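PDB 5JOQ: Lmo2184 protein from Listeria monocytogenes serovar 1/2a, which probably binds heme at the cell surface as the lipid-anchored substrate-binding component of an iron-uptake ABC transporter. Local coordinates for residues A[34-40]-A[89-95]; A[175-179]-A[239-243]; A[227-231]-A[265-270]. All coordinates share one frame; numbering follows the deposited sequence. Where two conformers were deposited one is given.

Contact 1: A[34-40]-A[89-95]; sequences EPKIVAT and LKPDMVL
With chi1 at -59°, Asp92 holds its CG anti to its own carbonyl carbon, and this carries OD2 across to the backbone of Lys36; two residues beyond Lys36, Val38, at chi1 171°, sets CG2 beside its own N, from where it reaches the CB of Pro91 and the CD1 of Leu89. The carboxylate bond is short and nearly straight: Lys36 N donates a hydrogen bond to Asp92 OD2 at 2.7 Å, on the anti side of that oxygen. Lys36 O accepts from two amides, Asp92 N at 2.7 Å and Met93 N at 3.3 Å, so the strand pairing begins with a forked grip. Strands 37-39 and 93-97 run parallel, neighbours in a sheet of the N-terminal lobe of this periplasmic-binding-protein fold; Ile37 and Ala39 bond on their other side to Val56 and Gly57. Val38 bonds to 93-97 through its N, to Met93 O at 3.0 Å, and its O, to Leu95 N at 2.9 Å. Ile37 CG2 rests against Leu95 CD1 on the face that helix 42-50 covers with Ile44 and Met48. At the far end Leu95 O receives Thr40 N and Thr40 OG1, the hydroxyl at 2.8 Å, while Thr40 CG2 lies against Val94 CG1.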
# COMPACT_ATOMS: atom_id res chain seq x y z
N GLU A 34 37.59 8.13 -12.73
CA GLU A 34 36.55 8.50 -11.79
C GLU A 34 36.17 7.29 -10.94
O GLU A 34 36.22 6.15 -11.40
CB GLU A 34 35.33 9.03 -12.53
CG GLU A 34 34.50 7.94 -13.19
CD GLU A 34 33.63 8.46 -14.33
OE1 GLU A 34 33.84 9.62 -14.75
OE2 GLU A 34 32.75 7.71 -14.80
N PRO A 35 35.81 7.52 -9.68
CA PRO A 35 35.34 6.40 -8.86
C PRO A 35 34.02 5.88 -9.38
O PRO A 35 33.21 6.62 -9.93
CB PRO A 35 35.19 7.02 -7.47
CG PRO A 35 35.00 8.48 -7.74
CD PRO A 35 35.82 8.79 -8.95
N LYS A 36 33.83 4.58 -9.24
CA LYS A 36 32.59 3.92 -9.64
C LYS A 36 31.71 3.79 -8.40
O LYS A 36 32.02 3.03 -7.48
CB LYS A 36 32.89 2.56 -10.27
CG LYS A 36 33.84 2.64 -11.45
CD LYS A 36 33.64 1.48 -12.42
CE LYS A 36 33.93 0.14 -11.77
NZ LYS A 36 35.38 -0.06 -11.45
N ILE A 37 30.60 4.53 -8.38
CA ILE A 37 29.76 4.66 -7.19
C ILE A 37 28.37 4.11 -7.48
O ILE A 37 27.78 4.44 -8.52
CB ILE A 37 29.67 6.13 -6.73
CG1 ILE A 37 31.07 6.73 -6.54
CG2 ILE A 37 28.84 6.22 -5.46
CD1 ILE A 37 31.07 8.29 -6.32
N VAL A 38 27.83 3.31 -6.56
CA VAL A 38 26.43 2.89 -6.62
C VAL A 38 25.65 3.61 -5.51
O VAL A 38 26.02 3.53 -4.34
CB VAL A 38 26.29 1.37 -6.48
CG1 VAL A 38 24.81 0.98 -6.31
CG2 VAL A 38 26.87 0.70 -7.70
N ALA A 39 24.61 4.34 -5.88
CA ALA A 39 23.70 4.94 -4.90
C ALA A 39 22.47 4.05 -4.76
O ALA A 39 21.81 3.77 -5.76
CB ALA A 39 23.28 6.34 -5.32
N THR A 40 22.14 3.62 -3.53
CA THR A 40 21.02 2.69 -3.36
C THR A 40 19.73 3.35 -2.88
O THR A 40 18.75 2.63 -2.64
CB THR A 40 21.36 1.55 -2.40
OG1 THR A 40 21.54 2.10 -1.09
CG2 THR A 40 22.65 0.84 -2.82
N LEU A 89 28.82 -4.61 -11.50
CA LEU A 89 29.21 -3.24 -11.79
C LEU A 89 30.59 -2.91 -11.26
O LEU A 89 31.09 -1.83 -11.56
CB LEU A 89 28.20 -2.24 -11.22
CG LEU A 89 26.76 -2.22 -11.77
CD1 LEU A 89 25.82 -1.34 -10.89
CD2 LEU A 89 26.71 -1.76 -13.23
N LYS A 90 31.20 -3.81 -10.49
CA LYS A 90 32.52 -3.65 -9.89
C LYS A 90 32.70 -2.24 -9.30
O LYS A 90 33.64 -1.53 -9.66
CB LYS A 90 33.62 -3.97 -10.90
CG LYS A 90 33.53 -5.39 -11.44
CD LYS A 90 34.68 -5.73 -12.36
CE LYS A 90 34.66 -4.88 -13.63
NZ LYS A 90 34.70 -5.69 -14.89
N PRO A 91 31.82 -1.84 -8.39
CA PRO A 91 31.92 -0.48 -7.84
C PRO A 91 33.09 -0.34 -6.87
O PRO A 91 33.54 -1.32 -6.27
CB PRO A 91 30.58 -0.29 -7.12
CG PRO A 91 30.18 -1.70 -6.74
CD PRO A 91 30.69 -2.59 -7.83
N ASP A 92 33.57 0.89 -6.74
CA ASP A 92 34.51 1.25 -5.68
C ASP A 92 33.80 1.54 -4.36
O ASP A 92 34.38 1.35 -3.28
CB ASP A 92 35.32 2.48 -6.11
CG ASP A 92 36.09 2.24 -7.40
OD1 ASP A 92 36.88 1.29 -7.42
OD2 ASP A 92 35.87 2.97 -8.39
N MET A 93 32.55 1.99 -4.42
CA MET A 93 31.80 2.31 -3.21
C MET A 93 30.31 2.12 -3.45
O MET A 93 29.80 2.51 -4.50
CB MET A 93 32.09 3.76 -2.77
CG MET A 93 31.34 4.19 -1.49
SD MET A 93 31.86 3.21 -0.05
CE MET A 93 33.66 3.45 -0.06
N VAL A 94 29.62 1.53 -2.48
CA VAL A 94 28.16 1.42 -2.48
C VAL A 94 27.66 2.27 -1.31
O VAL A 94 28.17 2.13 -0.20
CB VAL A 94 27.71 -0.04 -2.34
CG1 VAL A 94 26.17 -0.14 -2.31
CG2 VAL A 94 28.31 -0.95 -3.46
N LEU A 95 26.70 3.16 -1.56
CA LEU A 95 26.20 4.09 -0.54
C LEU A 95 24.79 3.69 -0.09
O LEU A 95 23.87 3.57 -0.91
CB LEU A 95 26.18 5.53 -1.06
CG LEU A 95 27.51 6.12 -1.55
CD1 LEU A 95 27.23 7.51 -2.08
CD2 LEU A 95 28.55 6.21 -0.40
O HOH W 1 37.63 3.46 -10.64

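Contact 2: A[175-179]-A[239-243]; sequences VPGSY and FDEEF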
# COMPACT_ATOMS: atom_id res chain seq x y z
N VAL A 175 0.70 2.25 11.56
CA VAL A 175 -0.68 1.98 11.16
C VAL A 175 -1.49 1.65 12.41
O VAL A 175 -0.93 1.34 13.48
CB VAL A 175 -0.76 0.83 10.12
CG1 VAL A 175 0.15 1.13 8.92
CG2 VAL A 175 -0.36 -0.48 10.74
N PRO A 176 -2.82 1.70 12.30
CA PRO A 176 -3.67 1.50 13.48
C PRO A 176 -3.27 0.25 14.24
O PRO A 176 -2.95 -0.78 13.65
CB PRO A 176 -5.08 1.36 12.88
CG PRO A 176 -5.02 2.17 11.63
CD PRO A 176 -3.62 1.96 11.09
N GLY A 177 -3.25 0.36 15.58
CA GLY A 177 -2.86 -0.75 16.43
C GLY A 177 -1.37 -0.91 16.66
O GLY A 177 -0.98 -1.58 17.62
N SER A 178 -0.52 -0.30 15.83
CA SER A 178 0.92 -0.52 15.99
C SER A 178 1.74 0.77 15.88
O SER A 178 2.93 0.71 15.55
CB SER A 178 1.43 -1.56 14.97
OG SER A 178 0.98 -1.24 13.66
N TYR A 179 1.14 1.93 16.17
CA TYR A 179 1.86 3.20 16.05
C TYR A 179 3.07 3.20 16.97
O TYR A 179 2.97 2.84 18.15
CB TYR A 179 0.96 4.37 16.45
CG TYR A 179 -0.17 4.61 15.48
CD1 TYR A 179 0.09 5.05 14.19
CD2 TYR A 179 -1.49 4.42 15.88
CE1 TYR A 179 -0.96 5.29 13.29
CE2 TYR A 179 -2.54 4.68 15.01
CZ TYR A 179 -2.27 5.09 13.71
OH TYR A 179 -3.31 5.33 12.84
N PHE A 239 -7.31 5.44 7.72
CA PHE A 239 -6.73 5.34 9.05
C PHE A 239 -7.20 6.52 9.89
O PHE A 239 -7.49 6.37 11.04
CB PHE A 239 -5.21 5.36 9.01
CG PHE A 239 -4.56 4.14 8.41
CD1 PHE A 239 -5.26 2.97 8.15
CD2 PHE A 239 -3.22 4.17 8.13
CE1 PHE A 239 -4.62 1.89 7.60
CE2 PHE A 239 -2.57 3.09 7.58
CZ PHE A 239 -3.27 1.95 7.33
N ASP A 240 -7.27 7.70 9.27
CA ASP A 240 -7.71 8.92 9.96
C ASP A 240 -9.11 8.72 10.54
O ASP A 240 -9.38 9.09 11.69
CB ASP A 240 -7.69 10.12 9.00
CG ASP A 240 -8.33 11.38 9.63
OD1 ASP A 240 -7.80 11.87 10.64
OD2 ASP A 240 -9.39 11.82 9.12
N GLU A 241 -10.03 8.16 9.73
CA GLU A 241 -11.36 7.88 10.26
C GLU A 241 -11.30 6.89 11.43
O GLU A 241 -12.09 6.98 12.37
CB GLU A 241 -12.29 7.31 9.18
CG GLU A 241 -12.50 8.19 7.99
CD GLU A 241 -13.31 9.45 8.27
OE1 GLU A 241 -14.03 9.57 9.29
OE2 GLU A 241 -13.24 10.33 7.41
N GLU A 242 -10.41 5.90 11.36
CA GLU A 242 -10.36 4.91 12.43
C GLU A 242 -9.86 5.54 13.74
O GLU A 242 -10.41 5.28 14.82
CB GLU A 242 -9.47 3.74 12.02
CG GLU A 242 -9.64 2.50 12.96
CD GLU A 242 -8.95 2.65 14.36
OE1 GLU A 242 -7.89 3.29 14.47
OE2 GLU A 242 -9.49 2.08 15.34
N PHE A 243 -8.85 6.40 13.64
CA PHE A 243 -8.26 7.06 14.81
C PHE A 243 -9.31 7.78 15.64
O PHE A 243 -9.34 7.65 16.88
CB PHE A 243 -7.18 8.03 14.32
CG PHE A 243 -6.10 8.41 15.33
CD1 PHE A 243 -4.91 7.66 15.43
CD2 PHE A 243 -6.21 9.58 16.07
CE1 PHE A 243 -3.87 8.06 16.33
CE2 PHE A 243 -5.18 10.00 16.95
CZ PHE A 243 -4.03 9.24 17.08
O HOH W 2 -5.99 4.98 13.27
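Pro176 points its CD at the middle of one face of the Phe239 ring, the two side chains crossing at about a right angle, and this CH-pi contact is the centre of the apolar packing: Pro176 CD stands 3.4 Å from the Phe239 ring centroid, only 7° off the ring normal. CG of the same proline spreads over the CD1 side of the ring. Val175 adds its CG1 branch, 3.6 Å from Phe239 CE2, so two consecutive residues of the loop cover one phenylalanine. Val175 to Ser178 form a type II beta turn, closed by the bond from Ser178 N to Val175 O, with Gly177 taking the positive phi. The turn thereby presents Pro176 at its second position to the helix. Ser178 and Val175 of the second subunit pack against Pro176 and Phe239, and Val175 and Ser178 here meet Phe239 and Pro176 of the third.

The aromatic pair lies further along. Phe243, with chi1 -158° swinging its CG away from the backbone N, brings the CD1 edge of its ring toward the face of Tyr179, an offset edge-to-face arrangement with the planes at 75° and the centroids 5.7 Å apart.

Polar contact runs through a single water. Tyr179 OH donates to it at 2.7 Å, and the water donates hydrogen bonds to Phe239 O and to Glu242 OE1, the latter at 2.8 Å. Hydroxyl, carbonyl and carboxylate are thus joined where no direct hydrogen bond links the two segments.

The loop leads from strand 168-173 into strand 180-182 of the C-terminal lobe, and helix 233-245 packs against it. Leu172 of strand 168-173 touches both Tyr179 and Phe243, while Trp249 stacks on Phe243 and Arg226 of strand 223-227 makes a cation-pi contact with the same ring.

Contact 3: A[227-231]-A[265-270]; sequences AAHGM and ENLFGM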
# COMPACT_ATOMS: atom_id res chain seq x y z
N ALA A 227 2.75 9.67 10.51
CA ALA A 227 3.45 9.34 9.28
C ALA A 227 3.23 7.86 8.98
O ALA A 227 3.50 7.01 9.83
CB ALA A 227 4.96 9.62 9.39
N ALA A 228 2.77 7.56 7.76
CA ALA A 228 2.68 6.18 7.28
C ALA A 228 3.53 6.11 6.02
O ALA A 228 3.01 6.20 4.91
CB ALA A 228 1.24 5.77 7.03
N HIS A 229 4.85 6.00 6.20
CA HIS A 229 5.78 6.13 5.08
C HIS A 229 5.48 5.09 4.00
O HIS A 229 5.38 3.90 4.29
CB HIS A 229 7.21 5.96 5.61
CG HIS A 229 7.56 6.96 6.69
ND1 HIS A 229 7.58 8.32 6.46
CD2 HIS A 229 7.90 6.79 7.99
CE1 HIS A 229 7.94 8.95 7.57
NE2 HIS A 229 8.15 8.04 8.51
N GLY A 230 5.37 5.54 2.74
CA GLY A 230 5.09 4.67 1.62
C GLY A 230 3.63 4.32 1.40
O GLY A 230 3.31 3.68 0.40
N MET A 231 2.76 4.70 2.28
CA MET A 231 1.39 4.21 2.19
C MET A 231 0.54 5.15 1.33
O MET A 231 0.66 6.38 1.47
CB MET A 231 0.79 4.11 3.60
CG MET A 231 -0.50 3.38 3.71
SD MET A 231 -0.29 1.58 3.47
CE MET A 231 0.30 1.11 5.08
N GLU A 265 3.36 11.77 3.01
CA GLU A 265 4.35 10.72 2.92
C GLU A 265 5.37 11.02 1.84
O GLU A 265 6.52 10.65 1.91
CB GLU A 265 3.64 9.38 2.71
CG GLU A 265 4.53 8.23 2.37
CD GLU A 265 4.79 8.13 0.91
OE1 GLU A 265 3.92 8.55 0.12
OE2 GLU A 265 5.85 7.63 0.55
N ASN A 266 4.92 11.64 0.76
CA ASN A 266 5.79 11.95 -0.37
C ASN A 266 6.88 12.95 0.01
O ASN A 266 7.94 12.96 -0.61
CB ASN A 266 4.94 12.49 -1.52
CG ASN A 266 4.87 11.53 -2.68
OD1 ASN A 266 5.72 11.56 -3.56
ND2 ASN A 266 3.86 10.67 -2.67
N LEU A 267 6.63 13.78 1.01
CA LEU A 267 7.56 14.82 1.42
C LEU A 267 8.29 14.52 2.73
O LEU A 267 9.44 14.90 2.88
CB LEU A 267 6.81 16.16 1.56
CG LEU A 267 7.54 17.40 2.09
CD1 LEU A 267 8.66 17.82 1.15
CD2 LEU A 267 6.53 18.54 2.21
N PHE A 268 7.64 13.83 3.67
CA PHE A 268 8.21 13.48 4.98
C PHE A 268 8.60 11.99 4.99
O PHE A 268 7.80 11.12 5.36
CB PHE A 268 7.17 13.75 6.09
CG PHE A 268 6.85 15.22 6.28
CD1 PHE A 268 7.60 15.99 7.16
CD2 PHE A 268 5.80 15.80 5.60
CE1 PHE A 268 7.32 17.34 7.35
CE2 PHE A 268 5.49 17.17 5.78
CZ PHE A 268 6.27 17.93 6.64
N GLY A 269 9.83 11.69 4.62
CA GLY A 269 10.27 10.31 4.70
C GLY A 269 10.77 9.95 6.10
O GLY A 269 10.88 10.80 6.98
N MET A 270 11.09 8.66 6.29
CA MET A 270 11.57 8.19 7.59
C MET A 270 12.95 8.77 7.91
O MET A 270 13.27 8.95 9.09
CB MET A 270 11.64 6.66 7.61
CG MET A 270 11.38 6.08 8.99
SD MET A 270 11.21 4.26 8.97
CE MET A 270 12.96 3.87 9.06
O HOH W 3 7.53 8.48 3.47
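Ala228 borders Glu265 of the other loop, and its carbonyl O takes the bond from Met231 N that closes a type II beta turn. His229 follows, the residue with the most contact. Its CG stands anti to the carbonyl carbon (chi1 -58°), which lays the imidazole alongside the chain from Phe268 to Met270. Phe268 O sits at the ring edge, in plane, 3.0 Å from His229 ND1. Over one face comes the backbone N of Met270, and Met270 CB lies 4.0 Å from the His229 ring centroid, a CH-pi contact 22° off the normal. A water lies 3.0 Å from His229 ND1 and 2.9 Å from Glu265 O, linking the two loops. At Gly230 the chain turns with positive phi, and the Glu265 side chain lies close over it, though the detailed fit there is doubtful. Glu234 of the third subunit packs near His229, and Met270 reaches Thr99 of the other lobe, consistent with loops facing the interlobe cleft where this family usually binds its ligand. Both segments follow parallel strands, 223-227 and 260-262, and lead into helices 233-245 and 276-288. Met173 of strand 168-173 touches both His229 and Met270, and Phe268 packs between helices 187-194 and 276-288.

How the contacts relate
From the N terminus, contact 1 closes first, bringing 89-95 back beside 34-40 over 48 intervening residues and tying up the parallel sheet of the N-terminal lobe. The chain then passes through the long helices before contact 2 opens at 175-179. Contact 2 closes a loop of 59 residues and contact 3 one of 33, and the two cross: 227-231 falls between the segments of contact 2, and 265-270 comes after 239-243. They also touch, Val175 CG1 lying 3.8 Å from Met231 CE, making one patch of loops and helix 233-245 in the C-terminal lobe, and both meet the third subunit. Contact 1 stands apart, its centre 40 Å from that of contact 2.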